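Local coordinates for protein metallo-beta-lactamase (Serratia marcescens, PDB 5B15) that hydrolyses the beta-lactam ring of antibiotics, probably including carbapenems, at an active site holding two zinc ions, at residues His72-His77 and Gly115-Phe120; Pro108-Gln113 and His150-Ile155; Leu39-Thr44 and Gly79-Met84. All coordinates share one frame; numbering follows the deposited sequence.

Overall arrangement
Contacts 1 and 2 build one zinc site, and contact 3 adjoins contact 1 through His77 and Gly42. The centres of contacts 1 and 2 are about 10 Å apart, and both reach the same zinc: His72 and His74 from contact 1, His150 from contact 2. They are also joined directly, His74 NE2 lying 2.7 Å from Asp111 OD2, a probable hydrogen bond. Both touch the bound carbapenem-derived ligand and share the water on the zinc. Contact 3, centred about 12 Å from contact 1, connects to it through the backbone, where His77 O and Gly42 N are 3.0 Å apart. Contacts 2 and 3 do not touch, their nearest atoms being about 7 Å apart.

Contact 1 of 3, residues His72-His77 and Gly115-Phe120; sequences HSHEDH and GSLSNF. With ZN (zinc ion), chain B; ZN (zinc ion), chain C; DQM ((2~{S},3~{R},4~{S})-2-[(2~{S},3~{R})-1,3-bis(oxidanyl)-1-oxidanylidene-butan-2-yl]-3-methyl-4-[(3~{S},5~{S})-5-[(sulfamoylamino)methyl]pyrrolidin-3-yl]sulfanyl-3,4-dihydro-2~{H}-pyrrole-5-carboxylic acid), chain N.
Leu117 and His74 adopt the same first torsion, each with CG anti to its own carbonyl carbon (chi1 -66° and -70°), and this brings the leucine methyls against the imidazole. CD2 sits over one face, 4.0 Å from the ring centroid and 17° off its normal, a CH-pi contact, while CD1 lies 3.8 Å from His74 NE2. The ring is further fixed at both nitrogens: ND1 binds zinc, and NE2 is hydrogen-bonded to Asp111. Phe120 packs on the backbone leading into helix 75-78. Its CE2 edge meets Ser73 O at 3.5 Å, near the ring plane, and its CD2 comes obliquely to Glu75 N.

Water carries the polar links of Glu75 to Ser118 and Asn119. One water accepts from Glu75 N and donates to Ser118 O, satisfying an amide of the first helical turn, just after His74 at the N-cap. A second donates to Glu75 OE1 and accepts from Ser118 N; a third donates to Glu75 OE2 and Asn119 O. The direct contact of the carboxylate is van der Waals, OE1 to Ser118 CB at 3.5 Å.

Asp76 OD2 and His77 NE2, each 2.1 Å from the second zinc, share it with DQM NAN (2.3 Å) and OAE (2.2 Å). A water bridges the metals, 1.8 Å from the zinc of His72 and His74, and donates to Asp76 OD1. His150 completes the protein ligands of that zinc, and His215 those of the second. This is the HxHxDH motif at the dinuclear centre of a B3 metallo-beta-lactamase, its second histidine flanked by the 115-120 loop.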
loop_
_atom_site.group_PDB
_atom_site.type_symbol
_atom_site.label_atom_id
_atom_site.label_comp_id
_atom_site.label_asym_id
_atom_site.label_seq_id
_atom_site.Cartn_x
_atom_site.Cartn_y
_atom_site.Cartn_z
ATOM N N HIS A 72 -5.326 1.191 1.233
ATOM C CA HIS A 72 -6.508 1.884 1.762
ATOM C C HIS A 72 -7.038 2.935 0.804
ATOM O O HIS A 72 -6.390 3.356 -0.157
ATOM C CB HIS A 72 -6.207 2.455 3.160
ATOM C CG HIS A 72 -5.390 3.702 3.160
ATOM N ND1 HIS A 72 -4.022 3.686 3.275
ATOM C CD2 HIS A 72 -5.737 5.005 2.981
ATOM C CE1 HIS A 72 -3.571 4.929 3.261
ATOM N NE2 HIS A 72 -4.589 5.752 3.100
ATOM N N SER A 73 -8.250 3.381 1.122
ATOM C CA SER A 73 -9.146 4.064 0.176
ATOM C C SER A 73 -9.089 5.576 0.339
ATOM O O SER A 73 -10.098 6.206 0.658
ATOM C CB SER A 73 -10.529 3.503 0.331
ATOM O OG SER A 73 -10.930 3.477 1.685
ATOM N N HIS A 74 -7.899 6.177 0.153
ATOM C CA HIS A 74 -7.755 7.627 0.021
ATOM C C HIS A 74 -7.208 7.953 -1.360
ATOM O O HIS A 74 -6.560 7.106 -2.006
ATOM C CB HIS A 74 -6.795 8.182 1.091
ATOM C CG HIS A 74 -7.349 8.130 2.473
ATOM N ND1 HIS A 74 -6.539 8.093 3.578
ATOM C CD2 HIS A 74 -8.619 8.113 2.937
ATOM C CE1 HIS A 74 -7.286 8.093 4.671
ATOM N NE2 HIS A 74 -8.553 8.099 4.306
ATOM N N GLU A 75 -7.403 9.206 -1.779
ATOM C CA GLU A 75 -7.102 9.618 -3.132
ATOM C C GLU A 75 -5.666 9.413 -3.514
ATOM O O GLU A 75 -5.368 9.147 -4.700
ATOM C CB GLU A 75 -7.438 11.111 -3.333
ATOM C CG GLU A 75 -6.505 12.102 -2.643
ATOM C CD GLU A 75 -6.829 13.569 -2.940
ATOM O OE1 GLU A 75 -6.724 14.378 -2.001
ATOM O OE2 GLU A 75 -7.030 13.889 -4.128
ATOM N N ASP A 76 -4.732 9.519 -2.567
ATOM C CA ASP A 76 -3.314 9.396 -2.899
ATOM C C ASP A 76 -2.853 7.975 -3.242
ATOM O O ASP A 76 -1.942 7.824 -4.056
ATOM C CB ASP A 76 -2.394 10.050 -1.856
ATOM C CG ASP A 76 -2.665 9.625 -0.415
ATOM O OD1 ASP A 76 -3.830 9.249 -0.019
ATOM O OD2 ASP A 76 -1.668 9.756 0.353
ATOM N N HIS A 77 -3.494 6.969 -2.655
ATOM C CA HIS A 77 -3.145 5.557 -2.918
ATOM C C HIS A 77 -4.100 4.881 -3.881
ATOM O O HIS A 77 -3.711 3.949 -4.605
ATOM C CB HIS A 77 -3.099 4.788 -1.590
ATOM C CG HIS A 77 -2.283 5.470 -0.556
ATOM N ND1 HIS A 77 -0.899 5.428 -0.565
ATOM C CD2 HIS A 77 -2.634 6.350 0.415
ATOM C CE1 HIS A 77 -0.445 6.255 0.376
ATOM N NE2 HIS A 77 -1.473 6.838 0.974
ATOM N N GLY A 115 -14.175 15.325 6.382
ATOM C CA GLY A 115 -14.244 16.778 6.429
ATOM C C GLY A 115 -13.071 17.441 5.719
ATOM O O GLY A 115 -13.202 18.580 5.260
ATOM N N SER A 116 -12.016 16.691 5.417
ATOM C CA SER A 116 -10.776 17.220 4.864
ATOM C C SER A 116 -10.213 16.414 3.681
ATOM O O SER A 116 -9.298 16.824 2.994
ATOM C CB SER A 116 -9.728 17.377 5.967
ATOM O OG SER A 116 -9.116 16.134 6.288
ATOM N N LEU A 117 -10.877 15.322 3.355
ATOM C CA LEU A 117 -10.444 14.462 2.245
ATOM C C LEU A 117 -11.061 14.924 0.928
ATOM O O LEU A 117 -12.192 15.424 0.920
ATOM C CB LEU A 117 -10.866 13.023 2.520
ATOM C CG LEU A 117 -10.178 12.356 3.725
ATOM C CD1 LEU A 117 -10.905 11.089 4.159
ATOM C CD2 LEU A 117 -8.763 11.997 3.329
ATOM N N SER A 118 -10.382 14.658 -0.180
ATOM C CA SER A 118 -10.974 14.893 -1.486
ATOM C C SER A 118 -11.412 13.579 -2.109
ATOM O O SER A 118 -10.741 12.539 -1.998
ATOM C CB SER A 118 -10.014 15.596 -2.432
ATOM O OG SER A 118 -9.737 16.922 -1.960
ATOM N N ASN A 119 -12.567 13.604 -2.745
ATOM C CA ASN A 119 -13.107 12.434 -3.369
ATOM C C ASN A 119 -12.243 12.030 -4.549
ATOM O O ASN A 119 -11.529 12.849 -5.104
ATOM C CB ASN A 119 -14.536 12.662 -3.861
ATOM C CG ASN A 119 -15.513 12.951 -2.752
ATOM O OD1 ASN A 119 -15.232 12.739 -1.574
ATOM N ND2 ASN A 119 -16.680 13.413 -3.135
ATOM N N PHE A 120 -12.401 10.802 -5.007
ATOM C CA PHE A 120 -11.608 10.315 -6.138
ATOM C C PHE A 120 -12.493 9.382 -7.006
ATOM O O PHE A 120 -13.645 9.106 -6.679
ATOM C CB PHE A 120 -10.347 9.599 -5.621
ATOM C CG PHE A 120 -10.622 8.416 -4.724
ATOM C CD1 PHE A 120 -10.743 7.131 -5.256
ATOM C CD2 PHE A 120 -10.692 8.585 -3.339
ATOM C CE1 PHE A 120 -10.946 6.043 -4.431
ATOM C CE2 PHE A 120 -10.928 7.501 -2.518
ATOM C CZ PHE A 120 -11.037 6.230 -3.052
HETATM ZN ZN ZN B . -4.522 7.712 3.666
HETATM ZN ZN ZN C . -1.409 8.636 2.148
HETATM O OAX DQM N . -3.271 14.591 2.663
HETATM C CAJ DQM N . -2.289 13.881 2.779
HETATM O OAD DQM N . -1.108 14.388 2.583
HETATM C CAX DQM N . -2.416 12.376 2.922
HETATM C CAT DQM N . -3.816 12.037 3.478
HETATM C CAA DQM N . -4.829 11.950 2.327
HETATM O OAI DQM N . -3.859 10.818 4.244
HETATM C CAY DQM N . -1.172 11.852 3.658
HETATM C CAU DQM N . -0.825 12.294 5.101
HETATM C CAB DQM N . -1.914 13.079 5.825
HETATM N NAN DQM N . -1.210 10.377 3.688
HETATM C CAS DQM N . -0.814 9.953 4.808
HETATM C CAR DQM N . -0.664 8.523 5.039
HETATM O OAE DQM N . -1.118 7.693 4.143
HETATM O OAH DQM N . -0.104 8.128 6.087
HETATM C CAZ DQM N . -0.472 10.986 5.852
HETATM S SAQ DQM N . 1.205 10.891 6.504
HETATM C CAW DQM N . 2.246 10.643 5.090
HETATM C CAM DQM N . 3.604 10.175 5.594
HETATM N NAO DQM N . 4.576 11.141 5.092
HETATM C CAV DQM N . 4.009 11.753 3.869
HETATM C CAK DQM N . 2.508 11.855 4.188
HETATM C CAL DQM N . 4.742 13.065 3.580
HETATM N NAP DQM N . 5.716 13.464 4.638
HETATM S SBA DQM N . 7.261 12.896 4.589
HETATM O OAF DQM N . 8.148 13.668 5.448
HETATM O OAG DQM N . 7.261 11.486 4.941
HETATM N NAC DQM N . 7.872 13.177 3.118
HETATM O O HOH W 1 -9.041 11.092 -0.300
HETATM O O HOH W 2 -7.658 13.534 0.255
HETATM O O HOH W 3 -9.008 13.671 -5.782
HETATM O O HOH W 4 -3.417 8.759 2.657
#

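Contact 2 of 3, residues Pro108-Gln113 and His150-Ile155; sequences PKSDPQ and HTEGGI. With NA (sodium ion), chain E; ZN (zinc ion), chain B; DQM ((2~{S},3~{R},4~{S})-2-[(2~{S},3~{R})-1,3-bis(oxidanyl)-1-oxidanylidene-butan-2-yl]-3-methyl-4-[(3~{S},5~{S})-5-[(sulfamoylamino)methyl]pyrrolidin-3-yl]sulfanyl-3,4-dihydro-2~{H}-pyrrole-5-carboxylic acid), chain N.
Gln113 meets His150 beside the zinc site, and its side chain can be traced outward. CB points toward 150-155 and, with CG anti to the carbonyl carbon and chi2 at -175°, starts an extended chain. CG passes 3.5 Å from the oxygen of the water that joins the two loops. CD and OE1 then reach the ligand, OE1 lying 3.5 Å from DQM CAT. At the tip, NE2 donates to the ligand hydroxyl OAI over 3.0 Å in a nearly straight bond (170°), and approaches His150 CE1 to 3.6 Å, the amide and imidazole planes standing 57° apart.

NE2 also donates to that water, which in turn donates to Asp111 OD1 (2.8 Å) and His150 O (2.7 Å), and rests over the centre of the His150 ring. Asp111 OD1, whose fellow oxygen serves His74, takes Gln113 N with its anti lone pair, closing an Asx turn. His150 NE2 binds zinc at 2.1 Å while ND1 bonds Thr177 O.

The chemistry is thus indirect: one water joins the two loops, and the amide it probably helps to orient holds a hydroxyl that also contacts the zinc-bound water, consistent with recognition of a hydrolysed carbapenem.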
loop_
_atom_site.group_PDB
_atom_site.type_symbol
_atom_site.label_atom_id
_atom_site.label_comp_id
_atom_site.label_asym_id
_atom_site.label_seq_id
_atom_site.Cartn_x
_atom_site.Cartn_y
_atom_site.Cartn_z
ATOM N N PRO A 108 -16.077 7.737 4.335
ATOM C CA PRO A 108 -17.213 7.930 5.245
ATOM C C PRO A 108 -16.883 8.779 6.435
ATOM O O PRO A 108 -15.706 8.961 6.755
ATOM C CB PRO A 108 -17.524 6.508 5.711
ATOM C CG PRO A 108 -16.224 5.775 5.624
ATOM C CD PRO A 108 -15.447 6.416 4.500
ATOM N N LYS A 109 -17.919 9.120 7.210
ATOM C CA LYS A 109 -17.760 9.914 8.417
ATOM C C LYS A 109 -16.930 9.211 9.490
ATOM O O LYS A 109 -16.398 9.860 10.365
ATOM C CB LYS A 109 -19.148 10.304 8.959
ATOM C CG LYS A 109 -20.182 9.178 9.100
ATOM C CD LYS A 109 -19.651 7.847 9.606
ATOM C CE LYS A 109 -19.741 6.746 8.565
ATOM N NZ LYS A 109 -18.943 5.549 8.915
ATOM N N SER A 110 -16.767 7.906 9.444
ATOM C CA SER A 110 -15.984 7.243 10.453
ATOM C C SER A 110 -14.471 7.530 10.249
ATOM O O SER A 110 -13.651 7.245 11.120
ATOM C CB SER A 110 -16.248 5.742 10.442
ATOM O OG SER A 110 -16.087 5.241 9.134
ATOM N N ASP A 111 -14.086 8.060 9.085
ATOM C CA ASP A 111 -12.655 8.354 8.810
ATOM C C ASP A 111 -12.212 9.574 9.613
ATOM O O ASP A 111 -12.808 10.618 9.486
ATOM C CB ASP A 111 -12.482 8.574 7.308
ATOM C CG ASP A 111 -10.999 8.618 6.864
ATOM O OD1 ASP A 111 -10.214 9.396 7.405
ATOM O OD2 ASP A 111 -10.700 7.884 5.952
ATOM N N PRO A 112 -11.100 9.491 10.391
ATOM C CA PRO A 112 -10.612 10.646 11.125
ATOM C C PRO A 112 -10.415 11.893 10.299
ATOM O O PRO A 112 -10.488 12.972 10.840
ATOM C CB PRO A 112 -9.281 10.156 11.700
ATOM C CG PRO A 112 -9.474 8.693 11.842
ATOM C CD PRO A 112 -10.329 8.291 10.681
ATOM N N GLN A 113 -10.063 11.735 9.009
ATOM C CA GLN A 113 -9.863 12.847 8.121
ATOM C C GLN A 113 -11.152 13.330 7.435
ATOM O O GLN A 113 -11.076 14.246 6.636
ATOM C CB GLN A 113 -8.760 12.556 7.107
ATOM C CG GLN A 113 -7.394 12.319 7.718
ATOM C CD GLN A 113 -6.348 12.167 6.652
ATOM O OE1 GLN A 113 -5.876 13.173 6.098
ATOM N NE2 GLN A 113 -5.986 10.933 6.316
ATOM N N HIS A 150 -5.896 3.974 10.284
ATOM C CA HIS A 150 -5.890 5.088 9.359
ATOM C C HIS A 150 -7.174 5.056 8.479
ATOM O O HIS A 150 -7.743 6.106 8.169
ATOM C CB HIS A 150 -4.574 5.045 8.559
ATOM C CG HIS A 150 -4.403 6.150 7.555
ATOM N ND1 HIS A 150 -3.906 7.396 7.860
ATOM C CD2 HIS A 150 -4.625 6.164 6.221
ATOM C CE1 HIS A 150 -3.786 8.110 6.745
ATOM N NE2 HIS A 150 -4.268 7.401 5.751
ATOM N N THR A 151 -7.642 3.846 8.146
ATOM C CA THR A 151 -8.994 3.617 7.611
ATOM C C THR A 151 -9.451 2.296 8.229
ATOM O O THR A 151 -8.640 1.451 8.659
ATOM C CB THR A 151 -9.014 3.466 6.087
ATOM O OG1 THR A 151 -8.305 2.287 5.685
ATOM C CG2 THR A 151 -8.524 4.720 5.367
ATOM N N GLU A 152 -10.751 2.015 8.195
ATOM C CA GLU A 152 -11.225 0.786 8.828
ATOM C C GLU A 152 -10.884 -0.470 8.026
ATOM O O GLU A 152 -10.629 -1.546 8.583
ATOM C CB GLU A 152 -12.750 0.869 9.002
ATOM C CG GLU A 152 -13.323 -0.223 9.867
ATOM C CD GLU A 152 -14.807 -0.033 10.103
ATOM O OE1 GLU A 152 -15.370 0.969 9.593
ATOM O OE2 GLU A 152 -15.408 -0.944 10.748
ATOM N N GLY A 153 -10.750 -0.323 6.704
ATOM C CA GLY A 153 -10.498 -1.462 5.839
ATOM C C GLY A 153 -9.053 -1.570 5.359
ATOM O O GLY A 153 -8.781 -2.295 4.412
ATOM N N GLY A 154 -8.136 -0.934 6.088
ATOM C CA GLY A 154 -6.720 -0.953 5.633
ATOM C C GLY A 154 -6.170 -2.372 5.626
ATOM O O GLY A 154 -6.413 -3.173 6.559
ATOM N N ILE A 155 -5.409 -2.691 4.573
ATOM C CA ILE A 155 -4.759 -3.988 4.449
ATOM C C ILE A 155 -3.264 -3.787 4.118
ATOM O O ILE A 155 -2.898 -2.964 3.247
ATOM C CB ILE A 155 -5.394 -4.883 3.326
ATOM C CG1 ILE A 155 -6.869 -5.157 3.631
ATOM C CG2 ILE A 155 -4.589 -6.182 3.157
ATOM C CD1 ILE A 155 -7.124 -6.197 4.708
HETATM NA NA NA E . -7.852 -2.519 1.702
HETATM ZN ZN ZN B . -4.522 7.712 3.666
HETATM O OAX DQM N . -3.271 14.591 2.663
HETATM C CAJ DQM N . -2.289 13.881 2.779
HETATM O OAD DQM N . -1.108 14.388 2.583
HETATM C CAX DQM N . -2.416 12.376 2.922
HETATM C CAT DQM N . -3.816 12.037 3.478
HETATM C CAA DQM N . -4.829 11.950 2.327
HETATM O OAI DQM N . -3.859 10.818 4.244
HETATM C CAY DQM N . -1.172 11.852 3.658
HETATM C CAU DQM N . -0.825 12.294 5.101
HETATM C CAB DQM N . -1.914 13.079 5.825
HETATM N NAN DQM N . -1.210 10.377 3.688
HETATM C CAS DQM N . -0.814 9.953 4.808
HETATM C CAR DQM N . -0.664 8.523 5.039
HETATM O OAE DQM N . -1.118 7.693 4.143
HETATM O OAH DQM N . -0.104 8.128 6.087
HETATM C CAZ DQM N . -0.472 10.986 5.852
HETATM S SAQ DQM N . 1.205 10.891 6.504
HETATM C CAW DQM N . 2.246 10.643 5.090
HETATM C CAM DQM N . 3.604 10.175 5.594
HETATM N NAO DQM N . 4.576 11.141 5.092
HETATM C CAV DQM N . 4.009 11.753 3.869
HETATM C CAK DQM N . 2.508 11.855 4.188
HETATM C CAL DQM N . 4.742 13.065 3.580
HETATM N NAP DQM N . 5.716 13.464 4.638
HETATM S SBA DQM N . 7.261 12.896 4.589
HETATM O OAF DQM N . 8.148 13.668 5.448
HETATM O OAG DQM N . 7.261 11.486 4.941
HETATM N NAC DQM N . 7.872 13.177 3.118
HETATM O O HOH W 5 -7.539 8.806 7.811
HETATM O O HOH W 4 -3.417 8.759 2.657
HETATM O O HOH W 6 -8.836 -0.098 0.635
#

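Contact 3 of 3, residues Leu39-Thr44 and Gly79-Met84; sequences LVDGTT and GGISAM
Thr43 O receives the backbone bond that links the two segments: Gly80 N donates to it over 2.8 Å with an N-H...O angle of 155°, from above the carbonyl plane (48° out of it). Gly79 N is nearly as close to the same oxygen, but its angle is too poor for a bond. Around this point the chains touch backbone to backbone. Gly80 CA makes a CA-H...O contact with Gly42 O at 3.6 Å and approaches Thr44 O to 3.1 Å, and the alpha carbons of Gly42 and Gly80 are 4.3 Å apart. The lack of a side chain at Gly42 and at Gly80 accounts for such closeness.

Next come the side chains beside this seam. Ile81 CG1 packs on Gly42 N at 3.7 Å, and that nitrogen is bonded to the backbone of His77. Met84, bent at both chi2 and chi3, folds its CE back to Leu39 CD2 (4.1 Å), the two side chains crossing at about a right angle. Ile68 lies against both Ile81 and Met84, and helix 47-57 closes over Leu39 and Met84 with Val51 and Ala48.

Farther out, side-chain oxygens bond around the junction. Thr43 OG1 donates to Gly42 O over 2.7 Å, in the carbonyl plane and on a lone pair. Thr44 OG1 caps Gly47 N as the helix begins and also bonds Ser6, and Asp41 bonds Thr71 through OD2.

The join between strand 37-40 and helix 81-88 is therefore mainly a main-chain one, with buried carbonyls supplied by amide, hydroxyl and CH donors, and an apolar contact, Leu39 with Met84, beside it.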
loop_
_atom_site.group_PDB
_atom_site.type_symbol
_atom_site.label_atom_id
_atom_site.label_comp_id
_atom_site.label_asym_id
_atom_site.label_seq_id
_atom_site.Cartn_x
_atom_site.Cartn_y
_atom_site.Cartn_z
ATOM N N LEU A 39 -0.958 -5.987 -9.176
ATOM C CA LEU A 39 -0.559 -4.606 -8.910
ATOM C C LEU A 39 -1.029 -4.264 -7.520
ATOM O O LEU A 39 -2.200 -4.522 -7.184
ATOM C CB LEU A 39 -1.233 -3.681 -9.919
ATOM C CG LEU A 39 -1.024 -2.182 -9.694
ATOM C CD1 LEU A 39 0.425 -1.791 -9.822
ATOM C CD2 LEU A 39 -1.883 -1.404 -10.683
ATOM N N VAL A 40 -0.139 -3.672 -6.717
ATOM C CA VAL A 40 -0.540 -3.140 -5.431
ATOM C C VAL A 40 -0.605 -1.612 -5.468
ATOM O O VAL A 40 0.426 -0.955 -5.770
ATOM C CB VAL A 40 0.428 -3.584 -4.303
ATOM C CG1 VAL A 40 -0.124 -3.133 -2.960
ATOM C CG2 VAL A 40 0.630 -5.070 -4.367
ATOM N N ASP A 41 -1.823 -1.092 -5.276
ATOM C CA ASP A 41 -2.175 0.317 -5.300
ATOM C C ASP A 41 -2.141 0.952 -6.677
ATOM O O ASP A 41 -1.565 0.423 -7.626
ATOM C CB ASP A 41 -1.393 1.112 -4.250
ATOM C CG ASP A 41 -1.976 0.976 -2.873
ATOM O OD1 ASP A 41 -3.157 0.518 -2.765
ATOM O OD2 ASP A 41 -1.282 1.370 -1.889
ATOM N N GLY A 42 -2.804 2.104 -6.787
ATOM C CA GLY A 42 -2.948 2.849 -8.050
ATOM C C GLY A 42 -2.327 4.215 -8.097
ATOM O O GLY A 42 -2.295 4.830 -9.148
ATOM N N THR A 43 -1.893 4.736 -6.957
ATOM C CA THR A 43 -1.539 6.155 -6.770
ATOM C C THR A 43 -2.771 7.011 -7.028
ATOM O O THR A 43 -3.870 6.642 -6.617
ATOM C CB THR A 43 -0.247 6.564 -7.534
ATOM O OG1 THR A 43 -0.510 6.855 -8.901
ATOM C CG2 THR A 43 0.813 5.478 -7.403
ATOM N N THR A 44 -2.550 8.230 -7.538
ATOM C CA THR A 44 -3.632 9.189 -7.785
ATOM C C THR A 44 -4.292 8.926 -9.111
ATOM O O THR A 44 -3.770 8.187 -9.918
ATOM C CB THR A 44 -3.106 10.612 -7.797
ATOM O OG1 THR A 44 -2.110 10.684 -8.811
ATOM C CG2 THR A 44 -2.456 11.027 -6.521
ATOM N N GLY A 79 -6.666 6.686 -5.789
ATOM C CA GLY A 79 -7.273 7.531 -6.804
ATOM C C GLY A 79 -7.088 7.019 -8.210
ATOM O O GLY A 79 -7.950 7.296 -9.055
ATOM N N GLY A 80 -5.982 6.305 -8.462
ATOM C CA GLY A 80 -5.695 5.717 -9.761
ATOM C C GLY A 80 -6.244 4.316 -9.988
ATOM O O GLY A 80 -6.086 3.761 -11.092
ATOM N N ILE A 81 -6.874 3.714 -8.958
ATOM C CA ILE A 81 -7.277 2.335 -9.091
ATOM C C ILE A 81 -8.334 2.208 -10.161
ATOM O O ILE A 81 -8.280 1.274 -10.960
ATOM C CB ILE A 81 -7.716 1.735 -7.739
ATOM C CG1 ILE A 81 -6.457 1.555 -6.874
ATOM C CG2 ILE A 81 -8.441 0.409 -7.955
ATOM C CD1 ILE A 81 -6.707 0.973 -5.493
ATOM N N SER A 82 -9.307 3.123 -10.212
ATOM C CA SER A 82 -10.386 2.959 -11.213
ATOM C C SER A 82 -9.854 2.943 -12.616
ATOM O O SER A 82 -10.239 2.092 -13.449
ATOM C CB SER A 82 -11.363 4.078 -11.032
ATOM O OG SER A 82 -12.437 3.959 -11.956
ATOM N N ALA A 83 -8.962 3.883 -12.892
ATOM C CA ALA A 83 -8.374 3.946 -14.216
ATOM C C ALA A 83 -7.571 2.705 -14.526
ATOM O O ALA A 83 -7.621 2.175 -15.640
ATOM C CB ALA A 83 -7.531 5.190 -14.318
ATOM N N MET A 84 -6.770 2.249 -13.569
ATOM C CA MET A 84 -5.989 1.032 -13.766
ATOM C C MET A 84 -6.888 -0.184 -13.966
ATOM O O MET A 84 -6.575 -1.079 -14.756
ATOM C CB MET A 84 -5.058 0.812 -12.583
ATOM C CG MET A 84 -3.902 1.805 -12.509
ATOM S SD MET A 84 -2.910 1.996 -13.984
ATOM C CE MET A 84 -2.560 0.287 -14.388
#